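PDB 3CE2: putative peptidase from Chlamydophila abortus, which probably acts as a zinc-dependent oligopeptidase of the M3B family that degrades small bioactive peptides. Local coordinates for residues N204-S209 with S214-S219; T227-Q232 with F311-V316; L208-A213 with E234-Y239. One frame throughout, in Å; residues are numbered along the deposited sequence.

Contact 1: residues N204-S209 with S214-S219. With ZN (zinc ion), chain C.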
loop_
_atom_site.group_PDB
_atom_site.type_symbol
_atom_site.label_atom_id
_atom_site.label_comp_id
_atom_site.label_asym_id
_atom_site.label_seq_id
_atom_site.Cartn_x
_atom_site.Cartn_y
_atom_site.Cartn_z
ATOM N N ASN A 204 35.680 13.752 -0.082
ATOM C CA ASN A 204 35.332 12.776 0.949
ATOM C C ASN A 204 34.568 11.637 0.321
ATOM O O ASN A 204 33.569 11.874 -0.358
ATOM C CB ASN A 204 34.405 13.376 2.005
ATOM C CG ASN A 204 34.909 14.670 2.550
ATOM O OD1 ASN A 204 36.083 15.014 2.393
ATOM N ND2 ASN A 204 34.019 15.414 3.201
ATOM N N SER A 205 35.006 10.402 0.535
ATOM C CA SER A 205 34.212 9.300 0.029
ATOM C C SER A 205 33.202 8.902 1.088
ATOM O O SER A 205 33.472 8.986 2.280
ATOM C CB SER A 205 35.061 8.131 -0.463
ATOM O OG SER A 205 35.946 7.732 0.541
ATOM N N HIS A 206 32.012 8.543 0.629
ATOM C CA HIS A 206 30.934 8.128 1.500
ATOM C C HIS A 206 30.597 6.713 1.048
ATOM O O HIS A 206 30.196 6.513 -0.095
ATOM C CB HIS A 206 29.724 9.050 1.312
ATOM C CG HIS A 206 29.988 10.487 1.650
ATOM N ND1 HIS A 206 31.113 11.161 1.226
ATOM C CD2 HIS A 206 29.258 11.385 2.355
ATOM C CE1 HIS A 206 31.074 12.407 1.672
ATOM N NE2 HIS A 206 29.956 12.570 2.356
ATOM N N PRO A 207 30.813 5.712 1.915
ATOM C CA PRO A 207 30.500 4.341 1.503
ATOM C C PRO A 207 28.992 4.102 1.478
ATOM O O PRO A 207 28.235 4.846 2.107
ATOM C CB PRO A 207 31.204 3.481 2.564
ATOM C CG PRO A 207 32.159 4.453 3.278
ATOM C CD PRO A 207 31.400 5.747 3.260
ATOM N N LEU A 208 28.570 3.079 0.739
ATOM C CA LEU A 208 27.176 2.968 0.307
ATOM C C LEU A 208 26.414 1.827 0.924
ATOM O O LEU A 208 26.988 0.814 1.349
ATOM C CB LEU A 208 27.098 2.829 -1.218
ATOM C CG LEU A 208 27.434 4.098 -2.001
ATOM C CD1 LEU A 208 27.858 3.774 -3.406
ATOM C CD2 LEU A 208 26.234 5.010 -1.970
ATOM N N SER A 209 25.103 2.009 0.938
ATOM C CA SER A 209 24.184 1.026 1.427
ATOM C C SER A 209 22.848 1.387 0.801
ATOM O O SER A 209 22.692 2.476 0.271
ATOM C CB SER A 209 24.087 1.119 2.946
ATOM O OG SER A 209 23.005 1.958 3.315
ATOM N N SER A 214 19.637 6.030 -0.785
ATOM C CA SER A 214 18.414 6.852 -0.789
ATOM C C SER A 214 18.667 8.246 -0.246
ATOM O O SER A 214 18.082 9.222 -0.720
ATOM C CB SER A 214 17.310 6.222 0.046
ATOM O OG SER A 214 17.141 4.885 -0.326
ATOM N N LEU A 215 19.529 8.329 0.762
ATOM C CA LEU A 215 19.873 9.604 1.360
ATOM C C LEU A 215 20.621 10.458 0.346
ATOM O O LEU A 215 20.261 11.616 0.113
ATOM C CB LEU A 215 20.719 9.401 2.613
ATOM C CG LEU A 215 21.081 10.703 3.322
ATOM C CD1 LEU A 215 19.832 11.362 3.878
ATOM C CD2 LEU A 215 22.104 10.461 4.417
ATOM N N TYR A 216 21.640 9.878 -0.282
ATOM C CA TYR A 216 22.376 10.618 -1.289
ATOM C C TYR A 216 21.553 11.062 -2.512
ATOM O O TYR A 216 21.849 12.098 -3.069
ATOM C CB TYR A 216 23.628 9.887 -1.742
ATOM C CG TYR A 216 24.513 9.393 -0.642
ATOM C CD1 TYR A 216 24.643 10.073 0.552
ATOM C CD2 TYR A 216 25.253 8.240 -0.817
ATOM C CE1 TYR A 216 25.490 9.591 1.562
ATOM C CE2 TYR A 216 26.093 7.756 0.161
ATOM C CZ TYR A 216 26.215 8.424 1.351
ATOM O OH TYR A 216 27.068 7.882 2.302
ATOM N N MET A 217 20.534 10.306 -2.922
ATOM C CA MET A 217 19.616 10.762 -3.990
ATOM C C MET A 217 19.094 12.165 -3.731
ATOM O O MET A 217 18.794 12.923 -4.662
ATOM C CB MET A 217 18.375 9.875 -4.106
ATOM C CG MET A 217 18.626 8.407 -4.436
ATOM S SD MET A 217 17.128 7.442 -4.833
ATOM C CE MET A 217 15.937 7.921 -3.566
ATOM N N GLN A 218 18.935 12.492 -2.456
ATOM C CA GLN A 218 18.328 13.757 -2.085
ATOM C C GLN A 218 19.376 14.774 -1.724
ATOM O O GLN A 218 19.044 15.837 -1.206
ATOM C CB GLN A 218 17.400 13.579 -0.890
ATOM C CG GLN A 218 15.948 13.483 -1.258
ATOM C CD GLN A 218 15.212 12.594 -0.298
ATOM O OE1 GLN A 218 15.805 12.094 0.665
ATOM N NE2 GLN A 218 13.929 12.369 -0.551
ATOM N N SER A 219 20.642 14.450 -1.967
ATOM C CA SER A 219 21.694 15.352 -1.544
ATOM C C SER A 219 21.699 16.663 -2.307
ATOM O O SER A 219 21.083 16.832 -3.370
ATOM C CB SER A 219 23.068 14.715 -1.658
ATOM O OG SER A 219 24.071 15.650 -1.291
HETATM ZN ZN ZN C . 28.263 13.984 3.373
#
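With CG beside the backbone N and anti to the carbonyl carbon in both residues (chi1 -61° in His206, -50° in Tyr216), the two rings are swung toward each other from a strand and from the helix that follows it. The motif is a small β-hairpin, 197-199 with 205-207, that leads through Leu208 and Ser209 into helix 210-217, and Tyr216 reaches back from the last turn of that helix. The rings form an offset edge-to-face pair: the edge of the imidazole is turned to the phenol face, with centroids 5.8 Å apart and planes at 84°. The phenol end passes close to the root of the histidine and donates a hydrogen bond from Tyr216 OH to Pro207 O at 3.3 Å. Leu208 sets CD2 at the edge of the phenol, in its plane, 3.5 Å from Tyr216 CE2, and Ser228 of helix 222-237 touches both side chains. Tyr216 is thus covered by the preceding strand segment and by helix 222-237. The imidazole has a weak hydrogen bond from ND1 to Asn204 O, while its far nitrogen, His206 NE2, binds a zinc ion at 2.4 Å.

Contact 2: residues T227-Q232 with F311-V316. With ZN (zinc ion), chain E.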
loop_
_atom_site.group_PDB
_atom_site.type_symbol
_atom_site.label_atom_id
_atom_site.label_comp_id
_atom_site.label_asym_id
_atom_site.label_seq_id
_atom_site.Cartn_x
_atom_site.Cartn_y
_atom_site.Cartn_z
ATOM N N THR A 227 27.987 10.115 -8.130
ATOM C CA THR A 227 28.870 8.934 -7.917
ATOM C C THR A 227 28.152 7.820 -7.169
ATOM O O THR A 227 28.495 6.649 -7.298
ATOM C CB THR A 227 30.151 9.265 -7.172
ATOM O OG1 THR A 227 29.816 10.016 -5.999
ATOM C CG2 THR A 227 31.098 10.065 -8.057
ATOM N N SER A 228 27.129 8.209 -6.422
ATOM C CA SER A 228 26.259 7.288 -5.722
ATOM C C SER A 228 25.377 6.502 -6.690
ATOM O O SER A 228 25.379 5.267 -6.706
ATOM C CB SER A 228 25.398 8.084 -4.760
ATOM O OG SER A 228 24.555 7.215 -4.062
ATOM N N TYR A 229 24.633 7.226 -7.517
ATOM C CA TYR A 229 23.876 6.609 -8.607
ATOM C C TYR A 229 24.739 5.709 -9.496
ATOM O O TYR A 229 24.385 4.560 -9.749
ATOM C CB TYR A 229 23.193 7.700 -9.444
ATOM C CG TYR A 229 22.541 7.201 -10.703
ATOM C CD1 TYR A 229 21.258 6.652 -10.672
ATOM C CD2 TYR A 229 23.214 7.256 -11.932
ATOM C CE1 TYR A 229 20.644 6.174 -11.837
ATOM C CE2 TYR A 229 22.609 6.783 -13.101
ATOM C CZ TYR A 229 21.325 6.244 -13.039
ATOM O OH TYR A 229 20.718 5.775 -14.171
ATOM N N LEU A 230 25.869 6.220 -9.980
ATOM C CA LEU A 230 26.732 5.426 -10.852
ATOM C C LEU A 230 27.280 4.201 -10.133
ATOM O O LEU A 230 27.417 3.130 -10.731
ATOM C CB LEU A 230 27.884 6.265 -11.410
ATOM C CG LEU A 230 27.512 7.398 -12.373
ATOM C CD1 LEU A 230 28.748 8.165 -12.767
ATOM C CD2 LEU A 230 26.819 6.870 -13.608
ATOM N N ALA A 231 27.599 4.323 -8.851
ATOM C CA ALA A 231 28.128 3.133 -8.173
ATOM C C ALA A 231 27.022 2.092 -8.013
ATOM O O ALA A 231 27.258 0.889 -8.191
ATOM C CB ALA A 231 28.765 3.476 -6.841
ATOM N N GLN A 232 25.804 2.545 -7.702
ATOM C CA GLN A 232 24.700 1.606 -7.647
ATOM C C GLN A 232 24.535 0.872 -8.971
ATOM O O GLN A 232 24.347 -0.333 -8.974
ATOM C CB GLN A 232 23.405 2.258 -7.195
ATOM C CG GLN A 232 23.382 2.611 -5.721
ATOM C CD GLN A 232 23.865 1.464 -4.800
ATOM O OE1 GLN A 232 25.078 1.189 -4.671
ATOM N NE2 GLN A 232 22.905 0.816 -4.130
ATOM N N PHE A 311 20.138 16.938 -17.532
ATOM C CA PHE A 311 19.372 16.453 -16.389
ATOM C C PHE A 311 19.420 14.959 -16.366
ATOM O O PHE A 311 18.888 14.294 -17.258
ATOM C CB PHE A 311 17.927 16.917 -16.477
ATOM C CG PHE A 311 17.186 16.875 -15.186
ATOM C CD1 PHE A 311 17.491 17.761 -14.171
ATOM C CD2 PHE A 311 16.159 15.970 -14.993
ATOM C CE1 PHE A 311 16.791 17.743 -12.965
ATOM C CE2 PHE A 311 15.449 15.951 -13.792
ATOM C CZ PHE A 311 15.780 16.843 -12.768
ATOM N N HIS A 312 20.080 14.436 -15.341
ATOM C CA HIS A 312 20.347 13.024 -15.252
ATOM C C HIS A 312 19.363 12.416 -14.274
ATOM O O HIS A 312 18.764 13.121 -13.438
ATOM C CB HIS A 312 21.775 12.814 -14.768
ATOM C CG HIS A 312 22.816 13.004 -15.832
ATOM N ND1 HIS A 312 23.398 11.947 -16.503
ATOM C CD2 HIS A 312 23.389 14.123 -16.334
ATOM C CE1 HIS A 312 24.277 12.406 -17.374
ATOM N NE2 HIS A 312 24.287 13.724 -17.297
ATOM N N PHE A 313 19.191 11.101 -14.364
ATOM C CA PHE A 313 18.339 10.420 -13.408
ATOM C C PHE A 313 18.733 10.736 -11.985
ATOM O O PHE A 313 17.890 10.695 -11.100
ATOM C CB PHE A 313 18.381 8.926 -13.603
ATOM C CG PHE A 313 17.469 8.440 -14.653
ATOM C CD1 PHE A 313 16.089 8.665 -14.544
ATOM C CD2 PHE A 313 17.966 7.722 -15.732
ATOM C CE1 PHE A 313 15.206 8.193 -15.505
ATOM C CE2 PHE A 313 17.097 7.233 -16.721
ATOM C CZ PHE A 313 15.707 7.469 -16.608
ATOM N N TYR A 314 20.006 11.053 -11.753
ATOM C CA TYR A 314 20.429 11.364 -10.393
ATOM C C TYR A 314 20.147 12.806 -10.031
ATOM O O TYR A 314 20.611 13.295 -9.007
ATOM C CB TYR A 314 21.893 11.004 -10.155
ATOM C CG TYR A 314 22.874 11.533 -11.175
ATOM C CD1 TYR A 314 23.385 12.821 -11.081
ATOM C CD2 TYR A 314 23.314 10.735 -12.207
ATOM C CE1 TYR A 314 24.303 13.302 -12.006
ATOM C CE2 TYR A 314 24.223 11.201 -13.135
ATOM C CZ TYR A 314 24.708 12.494 -13.021
ATOM O OH TYR A 314 25.607 12.955 -13.933
ATOM N N ASP A 315 19.369 13.491 -10.856
ATOM C CA ASP A 315 19.049 14.873 -10.554
ATOM C C ASP A 315 17.618 14.967 -10.084
ATOM O O ASP A 315 17.232 15.920 -9.395
ATOM C CB ASP A 315 19.285 15.737 -11.782
ATOM C CG ASP A 315 20.759 15.925 -12.061
ATOM O OD1 ASP A 315 21.489 16.315 -11.108
ATOM O OD2 ASP A 315 21.189 15.655 -13.208
ATOM N N VAL A 316 16.861 13.935 -10.442
ATOM C CA VAL A 316 15.433 13.831 -10.189
ATOM C C VAL A 316 14.978 14.165 -8.754
ATOM O O VAL A 316 13.900 14.724 -8.573
ATOM C CB VAL A 316 14.947 12.411 -10.548
ATOM C CG1 VAL A 316 13.563 12.178 -10.024
ATOM C CG2 VAL A 316 15.032 12.159 -12.074
HETATM ZN ZN ZN E . 25.355 15.310 -18.312
HETATM O O HOH W 1 26.607 16.439 -17.437
#
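Tyr229 of helix 222-237 packs against Tyr314 of an irregular loop, and this pair is the close-set part of the contact. Tyr229 CB stands 3.6 Å from Tyr314 CB, and ring meets ring through Tyr229 CD2 and Tyr314 CD2, 3.5 Å apart. The two side chains cross at about a right angle, with ring planes at 46°, an oblique pair. The CG of Tyr229 lies anti to its backbone N (chi1 172°), which directs the ring to Tyr314 and Phe313. In Tyr314 the CG sits between N and the carbonyl carbon (chi1 51°), which carries the ring back over its own loop and sets Tyr314 OH 3.3 Å above the centre of the His312 ring.

The other half is looser and partly exposed. Phe313 offers mainly its CB, 4.0 Å from Tyr229 CE1, and then its ring leads away. The nearest approach there is Tyr229 OH to Phe313 CD2, 3.7 Å. No hydrogen bond joins the two segments; Tyr229 OH is held instead by Ser519 and Glu522.

Behind the buried half, the turn is closed by Asp315 OD2, which takes the N-H of His312 on its anti lone pair, with His312 N 2.7 Å away. The same turn presents His312 NE2 to a zinc ion at 2.2 Å, with Asp310 and a water also bound. Asp315 also forms salt bridges to Arg222 and Arg225, tying the loop to the first turn of helix 222-237, while Phe311 and Val316 lean on helix 292-306: the loop bridges these two helices before the chain goes on to helix 330-340.

Contact 3: residues L208-A213 with E234-Y239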
loop_
_atom_site.group_PDB
_atom_site.type_symbol
_atom_site.label_atom_id
_atom_site.label_comp_id
_atom_site.label_asym_id
_atom_site.label_seq_id
_atom_site.Cartn_x
_atom_site.Cartn_y
_atom_site.Cartn_z
ATOM N N LEU A 208 28.570 3.079 0.739
ATOM C CA LEU A 208 27.176 2.968 0.307
ATOM C C LEU A 208 26.414 1.827 0.924
ATOM O O LEU A 208 26.988 0.814 1.349
ATOM C CB LEU A 208 27.098 2.829 -1.218
ATOM C CG LEU A 208 27.434 4.098 -2.001
ATOM C CD1 LEU A 208 27.858 3.774 -3.406
ATOM C CD2 LEU A 208 26.234 5.010 -1.970
ATOM N N SER A 209 25.103 2.009 0.938
ATOM C CA SER A 209 24.184 1.026 1.427
ATOM C C SER A 209 22.848 1.387 0.801
ATOM O O SER A 209 22.692 2.476 0.271
ATOM C CB SER A 209 24.087 1.119 2.946
ATOM O OG SER A 209 23.005 1.958 3.315
ATOM N N HIS A 210 21.870 0.504 0.858
ATOM C CA HIS A 210 20.579 0.883 0.327
ATOM C C HIS A 210 20.055 2.157 0.977
ATOM O O HIS A 210 19.627 3.082 0.278
ATOM C CB HIS A 210 19.576 -0.275 0.389
ATOM C CG HIS A 210 19.826 -1.311 -0.663
ATOM N ND1 HIS A 210 19.755 -2.664 -0.418
ATOM C CD2 HIS A 210 20.197 -1.181 -1.962
ATOM C CE1 HIS A 210 20.044 -3.325 -1.526
ATOM N NE2 HIS A 210 20.323 -2.449 -2.474
ATOM N N ALA A 211 20.138 2.231 2.302
ATOM C CA ALA A 211 19.621 3.403 3.008
ATOM C C ALA A 211 20.446 4.662 2.732
ATOM O O ALA A 211 19.884 5.748 2.599
ATOM C CB ALA A 211 19.490 3.142 4.492
ATOM N N LEU A 212 21.764 4.517 2.622
ATOM C CA LEU A 212 22.599 5.647 2.249
ATOM C C LEU A 212 22.340 6.107 0.816
ATOM O O LEU A 212 22.256 7.313 0.561
ATOM C CB LEU A 212 24.073 5.324 2.435
ATOM C CG LEU A 212 24.510 5.213 3.896
ATOM C CD1 LEU A 212 26.022 5.165 4.001
ATOM C CD2 LEU A 212 23.942 6.371 4.715
ATOM N N ALA A 213 22.208 5.156 -0.109
ATOM C CA ALA A 213 21.892 5.478 -1.495
ATOM C C ALA A 213 20.653 6.343 -1.580
ATOM O O ALA A 213 20.625 7.296 -2.362
ATOM C CB ALA A 213 21.715 4.221 -2.351
ATOM N N GLU A 234 26.824 0.162 -11.208
ATOM C CA GLU A 234 27.918 -0.784 -11.391
ATOM C C GLU A 234 27.728 -2.041 -10.535
ATOM O O GLU A 234 28.003 -3.159 -10.985
ATOM C CB GLU A 234 29.245 -0.119 -11.111
ATOM C CG GLU A 234 29.763 0.618 -12.307
ATOM C CD GLU A 234 30.798 1.682 -11.951
ATOM O OE1 GLU A 234 31.786 1.351 -11.259
ATOM O OE2 GLU A 234 30.634 2.847 -12.381
ATOM N N ARG A 235 27.218 -1.864 -9.321
ATOM C CA ARG A 235 26.959 -2.994 -8.446
ATOM C C ARG A 235 26.086 -4.029 -9.151
ATOM O O ARG A 235 26.412 -5.204 -9.159
ATOM C CB ARG A 235 26.317 -2.561 -7.108
ATOM C CG ARG A 235 26.357 -3.723 -6.088
ATOM C CD ARG A 235 26.144 -3.352 -4.631
ATOM N NE ARG A 235 24.738 -3.458 -4.302
ATOM C CZ ARG A 235 24.236 -4.384 -3.505
ATOM N NH1 ARG A 235 25.020 -5.266 -2.928
ATOM N NH2 ARG A 235 22.939 -4.413 -3.288
ATOM N N TYR A 236 24.987 -3.595 -9.764
ATOM C CA TYR A 236 24.066 -4.538 -10.364
ATOM C C TYR A 236 24.542 -5.026 -11.720
ATOM O O TYR A 236 24.386 -6.196 -12.089
ATOM C CB TYR A 236 22.657 -3.939 -10.425
ATOM C CG TYR A 236 22.043 -3.893 -9.034
ATOM C CD1 TYR A 236 21.232 -4.935 -8.575
ATOM C CD2 TYR A 236 22.319 -2.842 -8.164
ATOM C CE1 TYR A 236 20.707 -4.917 -7.311
ATOM C CE2 TYR A 236 21.773 -2.807 -6.911
ATOM C CZ TYR A 236 20.987 -3.854 -6.478
ATOM O OH TYR A 236 20.458 -3.821 -5.209
ATOM N N HIS A 237 25.133 -4.126 -12.471
ATOM C CA HIS A 237 25.571 -4.467 -13.798
ATOM C C HIS A 237 26.504 -5.667 -13.725
ATOM O O HIS A 237 26.415 -6.594 -14.533
ATOM C CB HIS A 237 26.259 -3.265 -14.425
ATOM C CG HIS A 237 26.939 -3.579 -15.711
ATOM N ND1 HIS A 237 26.237 -3.884 -16.863
ATOM C CD2 HIS A 237 28.256 -3.673 -16.024
ATOM C CE1 HIS A 237 27.096 -4.129 -17.837
ATOM N NE2 HIS A 237 28.324 -4.022 -17.351
ATOM N N SER A 238 27.386 -5.686 -12.737
ATOM C CA SER A 238 28.312 -6.809 -12.659
ATOM C C SER A 238 27.678 -8.179 -12.305
ATOM O O SER A 238 28.299 -9.205 -12.489
ATOM C CB SER A 238 29.484 -6.468 -11.755
ATOM O OG SER A 238 29.015 -5.964 -10.528
ATOM N N TYR A 239 26.439 -8.212 -11.835
ATOM C CA TYR A 239 25.760 -9.505 -11.653
ATOM C C TYR A 239 24.514 -9.608 -12.555
ATOM O O TYR A 239 23.547 -10.337 -12.264
ATOM C CB TYR A 239 25.469 -9.788 -10.160
ATOM C CG TYR A 239 26.734 -10.103 -9.421
ATOM C CD1 TYR A 239 27.247 -11.395 -9.406
ATOM C CD2 TYR A 239 27.467 -9.105 -8.805
ATOM C CE1 TYR A 239 28.460 -11.694 -8.776
ATOM C CE2 TYR A 239 28.673 -9.395 -8.168
ATOM C CZ TYR A 239 29.167 -10.693 -8.164
ATOM O OH TYR A 239 30.359 -10.986 -7.530
#
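Tyr236 OH is gripped by His210 NE2 at 3.1 Å and by Ser189 OG of helix 180-192. The bond to His210 is fairly straight (153°) and lies in the plane of the imidazole; either atom could be the donor. From the tyrosine's side the nitrogen likewise comes in at the ring edge, near its plane. The CG of His210 is anti to the carbonyl carbon (chi1 -75°), which extends the ring from the first turn of its helix toward helix 222-237.

Arg235 comes across the same spot. Its chain bends at chi3 and brings Arg235 NH2 to 3.4 Å from His210 NE2, with guanidinium and imidazole planes 72° apart. Phe195 ties the two together, meeting Arg235 by a cation-pi contact and His210 edge-to-face. One residue before His210, Ser209 is the N-cap: its OG accepts from Leu212 N at 2.9 Å and holds the first turn in shape.

Joining the N-terminal turn of helix 210-217 to the far part of helix 222-237, the contact is that of a short helical hairpin, here closed by a buried polar cluster against helix 180-192.

Overall arrangement
The three contacts form one patch, with centres 11 to 12 Å apart, on the same side of the chain about 25 to 27 Å from its centre. Helix 210-217 is shared by contacts 1 and 3, and helix 222-237 by contacts 2 and 3. Along the chain contacts 1 and 3 both begin in the segment around Leu208 and Ser209, contact 1 closes before contact 2 opens, and contacts 2 and 3 interleave. Leu208 is the common joint: its methyls touch Ser228 and Ala231 of contact 2. Consecutive short elements, hairpin, helix and helix, are thereby fastened to a much later loop, and zinc ions are bound at contacts 1 and 2, apart from the HExxH site.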